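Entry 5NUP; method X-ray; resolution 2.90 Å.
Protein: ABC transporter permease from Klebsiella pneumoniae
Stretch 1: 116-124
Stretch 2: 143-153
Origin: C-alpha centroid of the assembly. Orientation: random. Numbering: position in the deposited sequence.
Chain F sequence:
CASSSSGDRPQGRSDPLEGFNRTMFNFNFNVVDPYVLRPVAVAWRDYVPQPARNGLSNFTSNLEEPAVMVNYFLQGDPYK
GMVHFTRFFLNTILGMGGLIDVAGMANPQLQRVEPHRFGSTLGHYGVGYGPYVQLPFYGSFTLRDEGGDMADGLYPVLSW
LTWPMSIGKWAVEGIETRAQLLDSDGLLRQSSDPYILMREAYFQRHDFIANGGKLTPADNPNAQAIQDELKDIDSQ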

# COMPACT_ATOMS: atom_id res chain seq x y z
N HIS F 116 35.47 -2.46 34.92
CA HIS F 116 36.88 -2.83 34.81
C HIS F 116 37.54 -1.69 34.04
O HIS F 116 37.28 -1.51 32.85
CB HIS F 116 37.07 -4.15 34.07
CG HIS F 116 36.71 -5.36 34.86
ND1 HIS F 116 35.54 -5.46 35.59
CD2 HIS F 116 37.36 -6.54 35.04
CE1 HIS F 116 35.49 -6.64 36.18
NE2 HIS F 116 36.57 -7.31 35.86
N ARG F 117 38.37 -0.90 34.72
CA ARG F 117 39.00 0.25 34.08
C ARG F 117 40.51 0.18 34.14
O ARG F 117 41.08 -0.91 34.27
CB ARG F 117 38.47 1.54 34.70
CG ARG F 117 36.98 1.61 34.54
CD ARG F 117 36.35 2.89 35.02
NE ARG F 117 37.20 4.07 34.94
CZ ARG F 117 36.92 5.20 35.57
NH1 ARG F 117 37.74 6.24 35.50
NH2 ARG F 117 35.82 5.29 36.30
N PHE F 118 41.18 1.33 34.01
CA PHE F 118 42.60 1.27 33.71
C PHE F 118 43.40 0.74 34.89
O PHE F 118 44.45 0.12 34.70
CB PHE F 118 43.14 2.63 33.28
CG PHE F 118 44.48 2.54 32.60
CD1 PHE F 118 45.50 3.43 32.93
CD2 PHE F 118 44.73 1.55 31.64
CE1 PHE F 118 46.75 3.32 32.32
CE2 PHE F 118 45.96 1.45 31.03
CZ PHE F 118 46.97 2.34 31.35
N GLY F 119 42.91 0.95 36.11
CA GLY F 119 43.49 0.24 37.24
C GLY F 119 43.44 -1.26 37.04
O GLY F 119 44.43 -1.97 37.23
N SER F 120 42.28 -1.76 36.61
CA SER F 120 42.13 -3.19 36.35
C SER F 120 43.17 -3.70 35.36
O SER F 120 43.75 -4.77 35.56
CB SER F 120 40.73 -3.47 35.82
OG SER F 120 40.38 -4.81 36.07
N THR F 121 43.35 -2.99 34.24
CA THR F 121 44.30 -3.45 33.23
C THR F 121 45.74 -3.31 33.72
O THR F 121 46.56 -4.20 33.51
CB THR F 121 44.04 -2.73 31.90
OG1 THR F 121 44.79 -1.52 31.84
CG2 THR F 121 42.58 -2.41 31.79
N LEU F 122 46.05 -2.20 34.42
CA LEU F 122 47.35 -2.08 35.08
C LEU F 122 47.58 -3.29 35.98
O LEU F 122 48.61 -3.97 35.89
CB LEU F 122 47.43 -0.79 35.91
CG LEU F 122 47.73 0.57 35.27
CD1 LEU F 122 47.86 1.65 36.34
CD2 LEU F 122 48.96 0.55 34.38
N GLY F 123 46.59 -3.60 36.81
CA GLY F 123 46.64 -4.77 37.66
C GLY F 123 46.62 -6.09 36.91
O GLY F 123 47.19 -7.08 37.38
N HIS F 124 45.96 -6.15 35.77
CA HIS F 124 45.94 -7.41 35.05
C HIS F 124 47.28 -7.69 34.38
O HIS F 124 47.59 -8.85 34.09
CB HIS F 124 44.76 -7.41 34.06
CG HIS F 124 44.95 -8.32 32.88
ND1 HIS F 124 44.83 -9.69 32.98
CD2 HIS F 124 45.19 -8.06 31.58
CE1 HIS F 124 45.04 -10.23 31.79
NE2 HIS F 124 45.25 -9.26 30.93
N LEU F 143 47.42 4.12 44.68
CA LEU F 143 47.94 4.81 43.51
C LEU F 143 47.70 4.04 42.21
O LEU F 143 47.70 4.63 41.13
CB LEU F 143 49.44 5.09 43.72
CG LEU F 143 49.89 6.50 43.28
CD1 LEU F 143 49.18 7.59 44.06
CD2 LEU F 143 51.41 6.68 43.34
N ARG F 144 47.48 2.73 42.29
CA ARG F 144 47.26 1.98 41.06
C ARG F 144 45.81 2.01 40.58
O ARG F 144 45.55 2.26 39.41
CB ARG F 144 47.72 0.51 41.20
CG ARG F 144 47.21 -0.38 40.06
CD ARG F 144 47.44 -1.87 40.28
NE ARG F 144 46.20 -2.59 40.54
CZ ARG F 144 46.13 -3.87 40.87
NH1 ARG F 144 47.24 -4.60 41.00
NH2 ARG F 144 44.95 -4.43 41.10
N ASP F 145 44.84 1.77 41.47
CA ASP F 145 43.46 1.67 40.98
C ASP F 145 42.73 3.01 41.02
O ASP F 145 42.44 3.57 39.96
CB ASP F 145 42.69 0.62 41.78
CG ASP F 145 43.13 -0.79 41.46
OD1 ASP F 145 44.05 -0.94 40.62
OD2 ASP F 145 42.56 -1.73 42.02
N GLU F 146 42.41 3.53 42.20
CA GLU F 146 42.02 4.93 42.26
C GLU F 146 43.19 5.73 41.73
O GLU F 146 44.36 5.41 41.99
CB GLU F 146 41.66 5.34 43.69
CG GLU F 146 40.30 4.84 44.14
CD GLU F 146 40.33 3.41 44.65
OE1 GLU F 146 39.26 2.80 44.83
OE2 GLU F 146 41.44 2.88 44.84
N GLY F 147 42.93 6.74 40.94
CA GLY F 147 44.10 7.42 40.39
C GLY F 147 44.67 6.80 39.11
O GLY F 147 44.89 7.51 38.13
N GLY F 148 44.94 5.50 39.12
CA GLY F 148 45.15 4.82 37.86
C GLY F 148 43.88 4.80 37.02
O GLY F 148 43.90 5.10 35.82
N ASP F 149 42.73 4.51 37.65
CA ASP F 149 41.47 4.65 36.93
C ASP F 149 41.30 6.06 36.39
O ASP F 149 40.54 6.25 35.43
CB ASP F 149 40.26 4.30 37.81
CG ASP F 149 40.06 2.80 37.97
OD1 ASP F 149 40.96 2.01 37.58
OD2 ASP F 149 38.98 2.42 38.47
N MET F 150 41.94 7.06 36.99
CA MET F 150 41.80 8.41 36.46
C MET F 150 42.31 8.54 35.03
O MET F 150 41.92 9.49 34.35
CB MET F 150 42.51 9.43 37.34
CG MET F 150 42.07 9.46 38.76
SD MET F 150 43.01 10.74 39.62
CE MET F 150 43.51 11.78 38.23
N ALA F 151 43.15 7.62 34.54
CA ALA F 151 43.56 7.72 33.14
C ALA F 151 42.36 7.64 32.20
O ALA F 151 42.40 8.21 31.10
CB ALA F 151 44.59 6.62 32.78
N ASP F 152 41.25 7.05 32.64
CA ASP F 152 40.08 6.94 31.77
C ASP F 152 39.31 8.23 31.68
O ASP F 152 38.33 8.29 30.94
CB ASP F 152 39.13 5.82 32.26
CG ASP F 152 39.82 4.49 32.34
OD1 ASP F 152 39.82 3.85 33.42
OD2 ASP F 152 40.45 4.14 31.31
N GLY F 153 39.78 9.27 32.36
CA GLY F 153 39.27 10.61 32.14
C GLY F 153 40.08 11.39 31.12
O GLY F 153 39.95 12.61 30.98

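The first turn of a helix leaves backbone N-H groups without acceptors, and acidic side chains from a distant part of the chain can supply them. The contact between 116-124 and 143-153 is a compact example. Asp152 accepts two of the four hydrogen bonds across the contact, both at OD1. Asp152 OD1 takes a nearly linear hydrogen bond from Arg117 NE (3.0 Å, 174° at the hydrogen), which is also a salt bridge, and a second from Phe118 N at 2.9 Å. A single carboxylate oxygen thus ties together the side chain of the N-cap residue and the first amide of the helix. Asp149 serves the next amide: Gly119 N donates to Asp149 OD1 at 2.7 Å, although the angle of 138° shows that this short bond is bent.

Arg117 reaches further across the same surface. While its NE engages Asp152, its NH1 donates to the carbonyl oxygen Asp149 O at 2.8 Å, so the guanidinium binds both a charged side chain and the backbone of the 3-10 segment. Asp149 O also accepts from Asp152 N within the segment, at 3.0 Å. The CB of Asp149 lies over one face of the guanidinium, whereas Asp152 OD1 sits at its edge, near the plane, where an N-H can point at it. Asp149 OD2 is 4.3 Å from Arg117 NE but well out of that plane, leaving only an attraction between charges.

Beyond this polar cluster, close approach of the backbones depends on small residues. The CA atoms of Gly119 and Asp145 are 4.0 Å apart, and an ideal CB on Gly119 would fall 2.5 Å from Asp149 OD1 and 2.8 Å from Asp145 CA, a clash with each. One turn later, Gly123 leaves room for an arginine: Gly123 CA lies over one face of the Arg144 guanidinium, 3.4 Å from Arg144 CZ. Arg144 is itself held by its sequence neighbour, through a salt bridge and hydrogen bond from Arg144 NE to Asp145 OD1 at 2.7 Å.

Apolar packing completes the contact. Phe118 CD1 approaches Ala151 CB to 3.3 Å, with the methyl oblique to the ring, while the carbonyl oxygen of Gly148 lies at the ring edge. Leu122, whose CA-to-CB bond points toward the other stretch, places CD1 3.9 Å from Arg144 O and 4.4 Å from Gly148 CA. Together the two stretches bury 507 Å², counting both sides.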